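Local coordinates for hypothetical sugar binding protein (Bacteroides thetaiotaomicron, PDB 3SEE) that is of unknown function but probably binds sugars through a galactose-binding-domain-like beta sandwich, at residues R134-A138 and D139-N143; N40-A43 and D44-T48; I113-T116 and N117-K120. All blocks are in the same frame, centred on the assembly; numbering follows the deposited sequence. Where two conformers were deposited one is given.

Contact 1: residues R134-A138 and D139-N143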
loop_
_atom_site.group_PDB
_atom_site.type_symbol
_atom_site.label_atom_id
_atom_site.label_comp_id
_atom_site.label_asym_id
_atom_site.label_seq_id
_atom_site.Cartn_x
_atom_site.Cartn_y
_atom_site.Cartn_z
ATOM N N ARG A 134 -2.660 0.573 13.186
ATOM C CA ARG A 134 -2.989 0.325 14.568
ATOM C C ARG A 134 -2.396 1.325 15.535
ATOM O O ARG A 134 -3.035 1.694 16.525
ATOM C CB ARG A 134 -2.553 -1.079 14.918
ATOM C CG ARG A 134 -3.185 -1.630 16.039
ATOM C CD ARG A 134 -3.124 -3.142 16.050
ATOM N NE ARG A 134 -3.826 -3.454 17.260
ATOM C CZ ARG A 134 -3.293 -4.028 18.317
ATOM N NH1 ARG A 134 -2.026 -4.404 18.321
ATOM N NH2 ARG A 134 -4.068 -4.301 19.336
ATOM N N ASP A 135 -1.192 1.804 15.230
ATOM C CA ASP A 135 -0.508 2.762 16.088
ATOM C C ASP A 135 -0.941 4.209 15.869
ATOM O O ASP A 135 -0.398 5.116 16.474
ATOM C CB ASP A 135 1.016 2.637 15.935
ATOM C CG ASP A 135 1.591 1.538 16.785
ATOM O OD1 ASP A 135 1.137 1.400 17.930
ATOM O OD2 ASP A 135 2.471 0.789 16.302
ATOM N N TYR A 136 -1.942 4.450 15.027
ATOM C CA TYR A 136 -2.370 5.843 14.810
ATOM C C TYR A 136 -3.016 6.421 16.060
ATOM O O TYR A 136 -3.864 5.797 16.684
ATOM C CB TYR A 136 -3.363 5.950 13.659
ATOM C CG TYR A 136 -3.835 7.360 13.365
ATOM C CD1 TYR A 136 -2.919 8.367 13.118
ATOM C CD2 TYR A 136 -5.175 7.673 13.306
ATOM C CE1 TYR A 136 -3.325 9.646 12.824
ATOM C CE2 TYR A 136 -5.588 8.940 12.993
ATOM C CZ TYR A 136 -4.672 9.945 12.746
ATOM O OH TYR A 136 -5.093 11.220 12.428
ATOM N N ASP A 137 -2.602 7.639 16.370
ATOM C CA ASP A 137 -3.219 8.439 17.441
ATOM C C ASP A 137 -3.235 9.882 16.931
ATOM O O ASP A 137 -2.184 10.509 16.815
ATOM C CB ASP A 137 -2.384 8.270 18.722
ATOM C CG ASP A 137 -2.883 9.074 19.897
ATOM O OD1 ASP A 137 -3.436 10.147 19.713
ATOM O OD2 ASP A 137 -2.640 8.619 21.042
ATOM N N ALA A 138 -4.421 10.388 16.587
ATOM C CA ALA A 138 -4.543 11.708 15.944
ATOM C C ALA A 138 -4.106 12.832 16.850
ATOM O O ALA A 138 -3.649 13.861 16.371
ATOM C CB ALA A 138 -5.994 11.973 15.471
ATOM N N ASP A 139 -4.259 12.632 18.148
ATOM C CA ASP A 139 -3.871 13.641 19.134
ATOM C C ASP A 139 -2.360 13.738 19.264
ATOM O O ASP A 139 -1.794 14.844 19.275
ATOM C CB ASP A 139 -4.525 13.346 20.490
ATOM C CG ASP A 139 -6.055 13.375 20.428
ATOM O OD1 ASP A 139 -6.647 14.346 19.901
ATOM O OD2 ASP A 139 -6.684 12.388 20.873
ATOM N N ALA A 140 -1.691 12.583 19.333
ATOM C CA ALA A 140 -0.239 12.505 19.478
ATOM C C ALA A 140 0.529 12.695 18.166
ATOM O O ALA A 140 1.712 13.048 18.170
ATOM C CB ALA A 140 0.175 11.189 20.129
ATOM N N GLN A 141 -0.162 12.464 17.044
ATOM C CA GLN A 141 0.449 12.478 15.708
ATOM C C GLN A 141 -0.342 13.380 14.777
ATOM O O GLN A 141 -0.903 12.944 13.771
ATOM C CB GLN A 141 0.510 11.079 15.097
ATOM C CG GLN A 141 1.267 10.081 15.910
ATOM C CD GLN A 141 1.293 8.726 15.247
ATOM O OE1 GLN A 141 0.280 8.246 14.731
ATOM N NE2 GLN A 141 2.451 8.086 15.263
ATOM N N PRO A 142 -0.422 14.674 15.104
ATOM C CA PRO A 142 -1.273 15.569 14.330
ATOM C C PRO A 142 -0.899 15.706 12.864
ATOM O O PRO A 142 -1.752 16.048 12.055
ATOM C CB PRO A 142 -1.132 16.901 15.071
ATOM C CG PRO A 142 0.219 16.776 15.759
ATOM C CD PRO A 142 0.298 15.365 16.185
ATOM N N ASN A 143 0.369 15.449 12.521
ATOM C CA ASN A 143 0.836 15.593 11.163
ATOM C C ASN A 143 0.990 14.304 10.369
ATOM O O ASN A 143 1.390 14.341 9.205
ATOM C CB ASN A 143 2.154 16.367 11.177
ATOM C CG ASN A 143 1.968 17.769 11.695
ATOM O OD1 ASN A 143 1.107 18.499 11.215
ATOM N ND2 ASN A 143 2.783 18.163 12.664
HETATM O O HOH W 1 -3.000 12.906 11.996
HETATM O O HOH W 2 -5.546 10.098 21.704
#
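Asp137 lays its carboxylate against the methyl group of Ala140, CG to CB 3.7 Å, as the chain curls back on itself. With CG anti to the backbone N (chi1 178°), Asp137 OD1 reaches the amides that follow: a nearly straight bond of 3.0 Å from Ala140 N, arriving from above the carboxylate plane, and a weak, bent one from Asp139 N. The carbonyl O of Asp137 adds a weak bond from Gln141 N at 2.8 Å. Asp139 could strain this arrangement, since its OD2 stands 4.1 Å from Asp137 OD1, but a water donates to both oxygens and probably eases the repulsion. An alanine in place of Asp137 would probably leave the amides of Asp139 and Ala140 without their acceptor and let the turn open.

The Tyr136 ring carries Ala138 N over the centre of one face, 3.8 Å above its plane, while Lys178 and Leu184 also touch the residue. Tyr136 OH lies 2.7 Å from a water that donates to Gln141 O. In one of its two positions, Gln141 OE1 is offered a weak bond by Asp137 N and a stronger one by Arg133, so both are somewhat doubtful. A short acid whose oxygen reaches the amides two and three residues on suits this start; with the weak carbonyl bond from the amide four on, it makes an Asx motif.

Contact 2: residues N40-A43 and D44-T48. With NA (sodium ion), chain B.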
loop_
_atom_site.group_PDB
_atom_site.type_symbol
_atom_site.label_atom_id
_atom_site.label_comp_id
_atom_site.label_asym_id
_atom_site.label_seq_id
_atom_site.Cartn_x
_atom_site.Cartn_y
_atom_site.Cartn_z
ATOM N N ASN A 40 0.210 2.500 -12.524
ATOM C CA ASN A 40 1.124 3.562 -12.902
ATOM C C ASN A 40 0.372 4.517 -13.796
ATOM O O ASN A 40 0.387 4.409 -15.033
ATOM C CB ASN A 40 2.378 3.015 -13.590
ATOM C CG ASN A 40 3.387 4.076 -13.890
ATOM O OD1 ASN A 40 3.150 5.270 -13.660
ATOM N ND2 ASN A 40 4.524 3.646 -14.439
ATOM N N ASN A 41 -0.320 5.451 -13.155
ATOM C CA ASN A 41 -1.007 6.542 -13.807
ATOM C C ASN A 41 -0.224 7.836 -13.717
ATOM O O ASN A 41 -0.733 8.878 -14.093
ATOM C CB ASN A 41 -2.451 6.717 -13.296
ATOM C CG ASN A 41 -3.359 5.581 -13.677
ATOM O OD1 ASN A 41 -3.105 4.827 -14.626
ATOM N ND2 ASN A 41 -4.474 5.466 -12.939
ATOM N N GLU A 42 1.014 7.792 -13.241
ATOM C CA GLU A 42 1.901 8.935 -13.389
ATOM C C GLU A 42 2.181 9.140 -14.875
ATOM O O GLU A 42 2.089 8.204 -15.673
ATOM C CB GLU A 42 3.206 8.729 -12.611
ATOM C CG GLU A 42 3.045 8.736 -11.093
ATOM C CD GLU A 42 2.908 10.117 -10.510
ATOM O OE1 GLU A 42 3.486 11.064 -11.067
ATOM O OE2 GLU A 42 2.322 10.242 -9.424
ATOM N N ALA A 43 2.558 10.351 -15.236
ATOM C CA ALA A 43 2.911 10.688 -16.598
ATOM C C ALA A 43 3.955 9.720 -17.132
ATOM O O ALA A 43 4.858 9.270 -16.393
ATOM C CB ALA A 43 3.450 12.105 -16.649
ATOM N N ASP A 44 3.873 9.448 -18.429
ATOM C CA ASP A 44 4.871 8.648 -19.111
ATOM C C ASP A 44 6.259 9.143 -18.746
ATOM O O ASP A 44 6.559 10.322 -18.865
ATOM C CB ASP A 44 4.637 8.734 -20.620
ATOM C CG ASP A 44 5.684 7.992 -21.400
ATOM O OD1 ASP A 44 6.732 8.619 -21.713
ATOM O OD2 ASP A 44 5.467 6.791 -21.684
ATOM N N GLY A 45 7.113 8.209 -18.328
ATOM C CA GLY A 45 8.501 8.478 -18.009
ATOM C C GLY A 45 8.811 8.765 -16.563
ATOM O O GLY A 45 9.984 8.796 -16.185
ATOM N N VAL A 46 7.797 8.950 -15.714
ATOM C CA VAL A 46 8.027 9.302 -14.311
ATOM C C VAL A 46 8.534 8.121 -13.480
ATOM O O VAL A 46 9.525 8.256 -12.747
ATOM C CB VAL A 46 6.743 9.895 -13.701
ATOM C CG1 VAL A 46 6.845 10.021 -12.158
ATOM C CG2 VAL A 46 6.446 11.295 -14.310
ATOM N N THR A 47 7.865 6.975 -13.580
ATOM C CA THR A 47 8.262 5.801 -12.822
ATOM C C THR A 47 8.054 4.551 -13.664
ATOM O O THR A 47 7.277 4.543 -14.629
ATOM C CB THR A 47 7.536 5.742 -11.437
ATOM O OG1 THR A 47 7.946 4.564 -10.717
ATOM C CG2 THR A 47 6.031 5.751 -11.592
ATOM N N THR A 48 8.771 3.494 -13.307
ATOM C CA THR A 48 8.552 2.180 -13.898
ATOM C C THR A 48 8.435 1.185 -12.766
ATOM O O THR A 48 9.306 1.132 -11.891
ATOM C CB THR A 48 9.723 1.789 -14.802
ATOM O OG1 THR A 48 9.790 2.743 -15.875
ATOM C CG2 THR A 48 9.576 0.371 -15.378
HETATM NA NA NA B . 8.195 4.249 -16.797
HETATM O O HOH W 3 5.063 6.806 -15.124
HETATM O O HOH W 4 9.985 5.784 -16.138
HETATM O O HOH W 5 9.019 4.382 -18.994
#
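The chain reverses in a type II beta turn from Ala43 to Val46, closed by a bond of 3.0 Å from Val46 N to Ala43 O. Gly45 takes the third position with a positive phi of 94°, where any CB would jam against the carbonyl O of Asp44, so glycine is the natural residue there. Beside the turn, Val46 turns its branches to the preceding residues: CG2 rests 3.9 Å from Ala43 CB, and CG1 lies 3.7 Å from Glu42 OE1. Glu42 crosses it at a slant, its chain bent at chi2, and its other oxygen, OE2, accepts a bond from Ser75 N. The aliphatic part of Glu42 and the branched valine thus pack together while OE2 is held by Ser75.

Asn40 spans the base of the loop. Its CG stands anti to the backbone N (chi1 -175°), which carries the amide across to Thr47: ND2 donates to Thr47 O at 2.9 Å, coming from well above the carbonyl plane. Asn40 OD1 meanwhile takes a weak bond from Glu42 N and lies 2.9 Å from a water. That water is also within bonding distance of Ala43 O, with more acceptors in reach than protons to give, and it accepts from Thr47 N, so that one water links Asn40, Ala43 and Thr47. Asparagine fits because one short amide supplies both the donor and the acceptor.

Thr47 O does double duty, binding the sodium ion at 2.4 Å as well. Thr48 OG1 binds the same sodium ion at 2.4 Å, its hydroxyl beside its own backbone N, and two waters are bound too. The whole is a type II turn within a loop that passes from one sheet of a beta sandwich to the other, with a surface sodium site at its outgoing end.

Contact 3: residues I113-T116 and N117-K120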
loop_
_atom_site.group_PDB
_atom_site.type_symbol
_atom_site.label_atom_id
_atom_site.label_comp_id
_atom_site.label_asym_id
_atom_site.label_seq_id
_atom_site.Cartn_x
_atom_site.Cartn_y
_atom_site.Cartn_z
ATOM N N ILE A 113 -4.199 0.371 2.913
ATOM C CA ILE A 113 -5.175 -0.656 2.552
ATOM C C ILE A 113 -6.516 0.060 2.419
ATOM O O ILE A 113 -7.044 0.608 3.389
ATOM C CB ILE A 113 -5.243 -1.797 3.592
ATOM C CG1 ILE A 113 -3.845 -2.336 3.942
ATOM C CG2 ILE A 113 -6.142 -2.933 3.045
ATOM C CD1 ILE A 113 -3.845 -3.482 4.984
ATOM N N LYS A 114 -7.041 0.088 1.194
ATOM C CA LYS A 114 -8.144 0.965 0.809
ATOM C C LYS A 114 -9.316 0.176 0.240
ATOM O O LYS A 114 -9.156 -0.836 -0.427
ATOM C CB LYS A 114 -7.667 2.013 -0.221
ATOM C CG LYS A 114 -8.657 3.131 -0.478
ATOM C CD LYS A 114 -8.071 4.181 -1.404
ATOM C CE LYS A 114 -8.980 5.379 -1.597
ATOM N NZ LYS A 114 -10.241 5.029 -2.321
ATOM N N GLN A 115 -10.508 0.714 0.451
ATOM C CA GLN A 115 -11.720 0.220 -0.179
ATOM C C GLN A 115 -11.635 0.317 -1.707
ATOM O O GLN A 115 -11.270 1.352 -2.251
ATOM C CB GLN A 115 -12.889 1.033 0.337
ATOM C CG GLN A 115 -14.248 0.608 -0.224
ATOM C CD GLN A 115 -15.415 1.207 0.540
ATOM O OE1 GLN A 115 -15.274 1.516 1.727
ATOM N NE2 GLN A 115 -16.580 1.323 -0.106
ATOM N N THR A 116 -12.019 -0.759 -2.406
ATOM C CA THR A 116 -11.909 -0.774 -3.861
ATOM C C THR A 116 -12.934 0.126 -4.549
ATOM O O THR A 116 -12.557 0.955 -5.394
ATOM C CB THR A 116 -12.022 -2.194 -4.401
ATOM O OG1 THR A 116 -11.080 -3.017 -3.705
ATOM C CG2 THR A 116 -11.765 -2.254 -5.901
ATOM N N ASN A 117 -14.204 -0.071 -4.190
ATOM C CA ASN A 117 -15.309 0.602 -4.863
ATOM C C ASN A 117 -16.012 1.533 -3.886
ATOM O O ASN A 117 -16.766 1.085 -3.033
ATOM C CB ASN A 117 -16.271 -0.426 -5.472
ATOM C CG ASN A 117 -15.712 -1.054 -6.729
ATOM O OD1 ASN A 117 -15.107 -0.348 -7.534
ATOM N ND2 ASN A 117 -15.914 -2.358 -6.920
ATOM N N GLU A 118 -15.684 2.818 -3.993
ATOM C CA GLU A 118 -16.153 3.854 -3.075
ATOM C C GLU A 118 -17.432 4.491 -3.562
ATOM O O GLU A 118 -17.669 4.602 -4.754
ATOM C CB GLU A 118 -15.103 4.961 -2.972
ATOM C CG GLU A 118 -13.727 4.472 -2.474
ATOM C CD GLU A 118 -13.507 4.547 -0.981
ATOM O OE1 GLU A 118 -14.466 4.666 -0.186
ATOM O OE2 GLU A 118 -12.307 4.433 -0.599
ATOM N N GLU A 119 -18.226 4.943 -2.601
ATOM C CA GLU A 119 -19.388 5.761 -2.947
ATOM C C GLU A 119 -18.981 7.218 -2.925
ATOM O O GLU A 119 -17.879 7.574 -2.505
ATOM C CB GLU A 119 -20.567 5.462 -2.016
ATOM C CG GLU A 119 -21.042 4.013 -2.078
ATOM C CD GLU A 119 -21.601 3.618 -3.447
ATOM O OE1 GLU A 119 -22.431 4.393 -3.968
ATOM O OE2 GLU A 119 -21.235 2.542 -4.018
ATOM N N LYS A 120 -19.866 8.071 -3.447
ATOM C CA LYS A 120 -19.673 9.514 -3.407
ATOM C C LYS A 120 -20.414 10.096 -2.209
ATOM O O LYS A 120 -21.430 9.548 -1.774
ATOM C CB LYS A 120 -20.184 10.143 -4.699
ATOM C CG LYS A 120 -19.229 9.999 -5.859
ATOM C CD LYS A 120 -19.928 10.244 -7.185
ATOM C CE LYS A 120 -18.955 10.756 -8.242
ATOM N NZ LYS A 120 -17.868 9.786 -8.582
HETATM O O HOH W 6 -13.718 3.493 -5.970
#
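Lys114 runs extended along its chain and then bends at the last torsion (chi4 -66°), while Glu118 folds back at its second (chi2 -92°), so that ammonium and carboxylate meet across the end of the strand. The two side chains cross at about a right angle, and Lys114 NZ reaches Glu118 OE2 at 2.8 Å, a salt bridge made on the anti side of the carboxylate and close to its plane. The length of lysine suits the place, since its backbone lies back in the strand while the acid sits four residues on, in the loop.

The same carboxylate is laid over Gln115. Amide and carboxylate stack with planes 17° apart, Gln115 CD lying 3.7 Å from Glu118 OE1, and Gln115 CB approaches Glu118 OE2 to 3.6 Å. Extended beyond CG, Gln115 sends NE2 past this stack to Asn117 O at 2.9 Å, a nearly straight bond that enters above the carbonyl plane yet lies in the amide's own plane. The length of glutamine suits this reach. A water bridges the bend, donating to Thr116 O at 2.8 Å and accepting from Glu118 N.

Outside partners fix the remaining ends: Thr116 OG1 bonds to Asp198, Asn117 OD1 to Ser29, and Glu118 OE1 to Thr129. The glutamate is therefore gripped at both oxygens as well as stacked on one side, which leaves it little freedom to turn. With Lys114 buried, the ion pair probably offsets its charge and keeps Glu118 ionised, so the ion pair and the amide bond are likely to steady the chain where it leaves the sheet.

From the N terminus, contact 2 comes first, closing the loop between strand 36-40 of the mixed sheet and strand 48-53 of the antiparallel one. Contact 3 follows at the end of strand 108-115, where the chain leaves the mixed sheet on its way to strand 130-133 in the antiparallel sheet. Contact 1 lies just beyond strand 130-133, on the return to strand 149-152 at the edge of the mixed sheet. All three are in series, none nested or crossed, and none touches another: contacts 1 and 3 come nearest, about 9 Å between closest atoms. Each therefore shapes a separate connection between the two sheets of the sandwich.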